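Uncharacterized protein (Shewanella amazonensis, PDB 2QVP) is an uncharacterized M14-family metallopeptidase homologue that probably binds zinc and may act as a metallocarboxypeptidase. Local coordinates at residues 171-180 against 203-212. Numbering follows the deposited sequence.
Sequences DVLMTDTYVY and FPIAADGDVD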
ATOM      1  N   ASP A 171       1.224  11.062  -4.461  1.00 13.42           N
ATOM      2  CA  ASP A 171       0.985  11.801  -5.710  1.00 14.57           C
ATOM      3  C   ASP A 171       2.165  12.780  -5.689  1.00 13.15           C
ATOM      4  O   ASP A 171       2.122  13.794  -4.988  1.00 12.45           O
ATOM      5  CB  ASP A 171      -0.412  12.422  -5.705  1.00 12.82           C
ATOM      6  CG  ASP A 171      -0.874  12.846  -7.081  1.00 18.16           C
ATOM      7  OD1 ASP A 171      -0.021  13.205  -7.942  1.00 16.35           O
ATOM      8  OD2 ASP A 171      -2.111  12.906  -7.268  1.00 20.20           O
ATOM      9  N   VAL A 172       3.208  12.469  -6.459  1.00 12.29           N
ATOM     10  CA  VAL A 172       4.540  13.134  -6.275  1.00 12.83           C
ATOM     11  C   VAL A 172       4.584  14.668  -6.408  1.00 13.35           C
ATOM     12  O   VAL A 172       5.357  15.312  -5.704  1.00 11.23           O
ATOM     13  CB  VAL A 172       5.650  12.443  -7.115  1.00 12.28           C
ATOM     14  CG1 VAL A 172       5.587  12.886  -8.590  1.00  9.63           C
ATOM     15  CG2 VAL A 172       7.020  12.686  -6.488  1.00 13.84           C
ATOM     16  N   LEU A 173       3.765  15.221  -7.304  1.00 12.99           N
ATOM     17  CA  LEU A 173       3.654  16.666  -7.536  1.00 15.13           C
ATOM     18  C   LEU A 173       2.521  17.352  -6.718  1.00 17.85           C
ATOM     19  O   LEU A 173       2.348  18.570  -6.841  1.00 18.56           O
ATOM     20  CB  LEU A 173       3.435  16.947  -9.043  1.00 15.76           C
ATOM     21  CG  LEU A 173       4.445  16.342 -10.031  1.00 17.60           C
ATOM     22  CD1 LEU A 173       4.108  16.710 -11.480  1.00 14.08           C
ATOM     23  CD2 LEU A 173       5.855  16.762  -9.670  1.00 15.89           C
HETATM   24  N   MSE A 174       1.742  16.602  -5.923  1.00 14.76           N
HETATM   25  CA  MSE A 174       0.730  17.207  -5.040  1.00 14.74           C
HETATM   26  C   MSE A 174       1.301  17.724  -3.716  1.00 14.74           C
HETATM   27  O   MSE A 174       2.277  17.199  -3.229  1.00 14.40           O
HETATM   28  CB  MSE A 174      -0.385  16.214  -4.712  1.00 14.75           C
HETATM   29  CG  MSE A 174      -1.203  15.815  -5.904  1.00 14.18           C
HETATM   30 SE   MSE A 174      -2.413  17.120  -6.556  0.75 11.86          SE
HETATM   31  CE  MSE A 174      -3.926  16.836  -5.298  1.00  8.58           C
ATOM     32  N   THR A 175       0.668  18.778  -3.193  1.00 15.20           N
ATOM     33  CA  THR A 175       0.875  19.379  -1.863  1.00 15.98           C
ATOM     34  C   THR A 175      -0.250  18.944  -0.892  1.00 14.77           C
ATOM     35  O   THR A 175      -0.021  18.807   0.308  1.00 12.89           O
ATOM     36  CB  THR A 175       0.858  20.929  -1.952  1.00 18.99           C
ATOM     37  OG1 THR A 175       2.064  21.380  -2.573  1.00 24.22           O
ATOM     38  CG2 THR A 175       0.735  21.588  -0.583  1.00 26.30           C
ATOM     39  N   ASP A 176      -1.456  18.708  -1.432  1.00 15.64           N
ATOM     40  CA  ASP A 176      -2.624  18.272  -0.665  1.00 16.20           C
ATOM     41  C   ASP A 176      -2.828  16.784  -0.785  1.00 17.03           C
ATOM     42  O   ASP A 176      -2.375  16.170  -1.757  1.00 18.71           O
ATOM     43  CB  ASP A 176      -3.881  18.974  -1.167  1.00 16.49           C
ATOM     44  CG  ASP A 176      -3.785  20.481  -1.077  1.00 19.93           C
ATOM     45  OD1 ASP A 176      -3.079  21.012  -0.184  1.00 24.11           O
ATOM     46  OD2 ASP A 176      -4.435  21.128  -1.908  1.00 25.78           O
ATOM     47  N   THR A 177      -3.546  16.231   0.192  1.00 14.92           N
ATOM     48  CA  THR A 177      -3.759  14.787   0.307  1.00 12.61           C
ATOM     49  C   THR A 177      -5.214  14.428   0.023  1.00 11.71           C
ATOM     50  O   THR A 177      -6.112  15.266   0.094  1.00 13.49           O
ATOM     51  CB  THR A 177      -3.254  14.256   1.699  1.00 10.02           C
ATOM     52  OG1 THR A 177      -3.086  12.823   1.665  1.00  7.76           O
ATOM     53  CG2 THR A 177      -4.186  14.643   2.809  1.00  4.69           C
ATOM     54  N   TYR A 178      -5.417  13.167  -0.334  1.00 11.63           N
ATOM     55  CA  TYR A 178      -6.722  12.635  -0.669  1.00 10.64           C
ATOM     56  C   TYR A 178      -6.608  11.110  -0.641  1.00 10.53           C
ATOM     57  O   TYR A 178      -5.536  10.558  -0.413  1.00 14.31           O
ATOM     58  CB  TYR A 178      -7.198  13.126  -2.049  1.00  9.34           C
ATOM     59  CG  TYR A 178      -6.327  12.693  -3.212  1.00  7.17           C
ATOM     60  CD1 TYR A 178      -5.139  13.350  -3.488  1.00  9.43           C
ATOM     61  CD2 TYR A 178      -6.707  11.630  -4.050  1.00 16.34           C
ATOM     62  CE1 TYR A 178      -4.327  12.956  -4.526  1.00 14.14           C
ATOM     63  CE2 TYR A 178      -5.909  11.238  -5.114  1.00  9.85           C
ATOM     64  CZ  TYR A 178      -4.713  11.921  -5.350  1.00 16.43           C
ATOM     65  OH  TYR A 178      -3.868  11.564  -6.383  1.00 10.18           O
ATOM     66  N   VAL A 179      -7.737  10.453  -0.817  1.00 11.01           N
ATOM     67  CA  VAL A 179      -7.809   9.003  -0.834  1.00  9.15           C
ATOM     68  C   VAL A 179      -8.777   8.531  -1.918  1.00 11.33           C
ATOM     69  O   VAL A 179      -9.718   9.258  -2.312  1.00 10.81           O
ATOM     70  CB  VAL A 179      -8.265   8.436   0.528  1.00  7.90           C
ATOM     71  CG1 VAL A 179      -7.188   8.619   1.581  1.00  5.80           C
ATOM     72  CG2 VAL A 179      -9.620   9.086   0.950  1.00  2.00           C
ATOM     73  N   TYR A 180      -8.475   7.336  -2.431  1.00 11.31           N
ATOM     74  CA  TYR A 180      -9.332   6.590  -3.318  1.00 12.33           C
ATOM     75  C   TYR A 180      -9.912   5.587  -2.363  1.00 13.43           C
ATOM     76  O   TYR A 180      -9.141   4.927  -1.667  1.00 12.14           O
ATOM     77  CB  TYR A 180      -8.581   5.814  -4.408  1.00 14.04           C
ATOM     78  CG  TYR A 180      -8.049   6.622  -5.566  1.00 10.89           C
ATOM     79  CD1 TYR A 180      -6.782   7.185  -5.510  1.00  8.71           C
ATOM     80  CD2 TYR A 180      -8.824   6.850  -6.703  1.00 18.45           C
ATOM     81  CE1 TYR A 180      -6.296   7.955  -6.557  1.00 15.56           C
ATOM     82  CE2 TYR A 180      -8.333   7.612  -7.772  1.00 10.79           C
ATOM     83  CZ  TYR A 180      -7.081   8.165  -7.682  1.00 11.36           C
ATOM     84  OH  TYR A 180      -6.592   8.886  -8.732  1.00 17.31           O
ATOM     85  N   PHE A 203      -1.605  16.894   6.454  1.00 10.77           N
ATOM     86  CA  PHE A 203      -1.638  17.812   5.298  1.00 10.39           C
ATOM     87  C   PHE A 203      -3.002  18.354   4.960  1.00  9.47           C
ATOM     88  O   PHE A 203      -3.999  17.755   5.331  1.00 12.02           O
ATOM     89  CB  PHE A 203      -1.177  17.067   4.043  1.00 12.32           C
ATOM     90  CG  PHE A 203      -0.011  16.194   4.258  1.00 12.01           C
ATOM     91  CD1 PHE A 203       1.242  16.747   4.423  1.00 12.29           C
ATOM     92  CD2 PHE A 203      -0.158  14.800   4.284  1.00 18.01           C
ATOM     93  CE1 PHE A 203       2.354  15.928   4.637  1.00 17.93           C
ATOM     94  CE2 PHE A 203       0.943  13.975   4.496  1.00 16.26           C
ATOM     95  CZ  PHE A 203       2.197  14.540   4.662  1.00 12.62           C
ATOM     96  N   PRO A 204      -3.058  19.447   4.179  1.00  9.05           N
ATOM     97  CA  PRO A 204      -4.392  19.895   3.771  1.00 10.80           C
ATOM     98  C   PRO A 204      -5.064  18.878   2.829  1.00 11.50           C
ATOM     99  O   PRO A 204      -4.372  18.183   2.061  1.00  9.01           O
ATOM    100  CB  PRO A 204      -4.131  21.218   3.043  1.00 11.60           C
ATOM    101  CG  PRO A 204      -2.668  21.510   3.180  1.00  8.34           C
ATOM    102  CD  PRO A 204      -1.982  20.283   3.610  1.00  9.18           C
ATOM    103  N   ILE A 205      -6.386  18.768   2.932  1.00 13.65           N
ATOM    104  CA  ILE A 205      -7.166  17.841   2.114  1.00 14.85           C
ATOM    105  C   ILE A 205      -7.342  18.495   0.744  1.00 15.40           C
ATOM    106  O   ILE A 205      -7.527  19.717   0.670  1.00 14.53           O
ATOM    107  CB  ILE A 205      -8.554  17.507   2.760  1.00 16.62           C
ATOM    108  CG1 ILE A 205      -8.405  16.903   4.175  1.00 11.46           C
ATOM    109  CG2 ILE A 205      -9.342  16.595   1.880  1.00 11.62           C
ATOM    110  CD1 ILE A 205      -7.540  15.660   4.262  1.00 18.19           C
ATOM    111  N   ALA A 206      -7.252  17.695  -0.324  1.00 15.61           N
ATOM    112  CA  ALA A 206      -7.388  18.189  -1.705  1.00 16.25           C
ATOM    113  C   ALA A 206      -8.796  18.775  -1.963  1.00 16.86           C
ATOM    114  O   ALA A 206      -9.809  18.171  -1.581  1.00 18.48           O
ATOM    115  CB  ALA A 206      -7.051  17.066  -2.732  1.00 17.47           C
ATOM    116  N   ALA A 207      -8.847  19.964  -2.579  1.00 15.32           N
ATOM    117  CA  ALA A 207     -10.110  20.643  -2.876  1.00 13.93           C
ATOM    118  C   ALA A 207     -10.877  19.871  -3.954  1.00 12.90           C
ATOM    119  O   ALA A 207     -10.280  19.120  -4.742  1.00 10.31           O
ATOM    120  CB  ALA A 207      -9.867  22.127  -3.302  1.00 12.52           C
ATOM    121  N   ASP A 208     -12.198  20.021  -3.941  1.00 12.39           N
ATOM    122  CA  ASP A 208     -13.054  19.357  -4.912  1.00 16.31           C
ATOM    123  C   ASP A 208     -12.669  19.729  -6.332  1.00 16.89           C
ATOM    124  O   ASP A 208     -12.421  20.892  -6.618  1.00 15.13           O
ATOM    125  CB  ASP A 208     -14.540  19.659  -4.683  1.00 16.45           C
ATOM    126  CG  ASP A 208     -15.103  18.972  -3.455  1.00 18.87           C
ATOM    127  OD1 ASP A 208     -14.329  18.443  -2.638  1.00 20.17           O
ATOM    128  OD2 ASP A 208     -16.340  18.975  -3.293  1.00 27.16           O
ATOM    129  N   GLY A 209     -12.596  18.709  -7.188  1.00 19.95           N
ATOM    130  CA  GLY A 209     -12.200  18.867  -8.584  1.00 21.27           C
ATOM    131  C   GLY A 209     -11.678  17.552  -9.129  1.00 21.59           C
ATOM    132  O   GLY A 209     -11.886  16.517  -8.526  1.00 19.37           O
ATOM    133  N   ASP A 210     -11.026  17.621 -10.289  1.00 25.34           N
ATOM    134  CA  ASP A 210     -10.425  16.470 -10.966  1.00 28.46           C
ATOM    135  C   ASP A 210      -8.952  16.325 -10.625  1.00 28.99           C
ATOM    136  O   ASP A 210      -8.147  17.243 -10.890  1.00 26.33           O
ATOM    137  CB  ASP A 210     -10.540  16.551 -12.502  1.00 30.52           C
ATOM    138  CG  ASP A 210     -11.843  15.988 -13.033  1.00 39.02           C
ATOM    139  OD1 ASP A 210     -12.894  16.139 -12.374  1.00 47.27           O
ATOM    140  OD2 ASP A 210     -11.808  15.388 -14.132  1.00 51.28           O
ATOM    141  N   VAL A 211      -8.625  15.188 -10.014  1.00 29.85           N
ATOM    142  CA  VAL A 211      -7.262  14.783  -9.735  1.00 32.55           C
ATOM    143  C   VAL A 211      -7.106  13.568 -10.640  1.00 34.02           C
ATOM    144  O   VAL A 211      -7.912  12.627 -10.541  1.00 33.07           O
ATOM    145  CB  VAL A 211      -7.040  14.425  -8.256  1.00 32.37           C
ATOM    146  CG1 VAL A 211      -5.639  13.845  -8.046  1.00 30.04           C
ATOM    147  CG2 VAL A 211      -7.268  15.657  -7.383  1.00 30.49           C
ATOM    148  N   ASP A 212      -6.126  13.621 -11.551  1.00 35.69           N
ATOM    149  CA  ASP A 212      -5.850  12.542 -12.534  1.00 36.76           C
ATOM    150  C   ASP A 212      -7.111  12.052 -13.273  1.00 36.42           C
ATOM    151  O   ASP A 212      -7.305  10.855 -13.489  1.00 37.66           O
ATOM    152  CB  ASP A 212      -5.080  11.385 -11.857  1.00 37.13           C
ATOM    153  CG  ASP A 212      -3.708  11.817 -11.356  1.00 44.08           C
ATOM    154  OD1 ASP A 212      -3.291  12.960 -11.668  1.00 50.58           O
ATOM    155  OD2 ASP A 212      -3.037  11.021 -10.661  1.00 46.08           O
TER
HETATM  156  O   HOH W   1      -2.224  14.520  -9.666  1.00 24.80           O
HETATM  157  O   HOH W   2      -4.432  10.059  -8.380  1.00 37.63           O
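Val211 drives its CG1 methyl against the phenol end of Tyr178, 3.4 Å from CZ, while its CG2 meets the methyl CE of selenomethionine Met174. The Met174 chain folds back at chi2 and chi3 (-74° and -82°), which brings CE into the hollow between Val211 and Ala206, whose CB lies 4.1 Å away. Ala206 also packs its CB on the CB of Tyr178. Farther along, the backbones join in a single bridge: Thr177 N donates to Pro204 O (2.8 Å) and Ala206 N to Thr177 O (2.7 Å). Around this bridge, Thr177 CG2 settles between Ile205 CD1 and Phe203 CB. Asp176 lies across the Pro204 ring at about a right angle, with Asp176 OD1 3.4 Å from Pro204 CB and Asp176 CB against Ala206 CA. With alanine in place of Asp176 the carboxylate is gone, and the Pro204 ring would probably lose its cover on this side. At the other end, Tyr178 OH points at Asp171 OD2, in the plane of the ring, though at a doubtfully short 2.4 Å. One water joins Tyr178 OH, Tyr180 OH and Asp212 OD2; another probably links Asp171 OD2 and Asp212 OD1. Tyr178 and Asp171 also touch Glu245, the predicted catalytic proton donor/acceptor. The contact thus ties the connection between strands 165-171 and 178-182 to the chain leaving helix 190-200, with strand 241-247 running between those two strands in the main sheet.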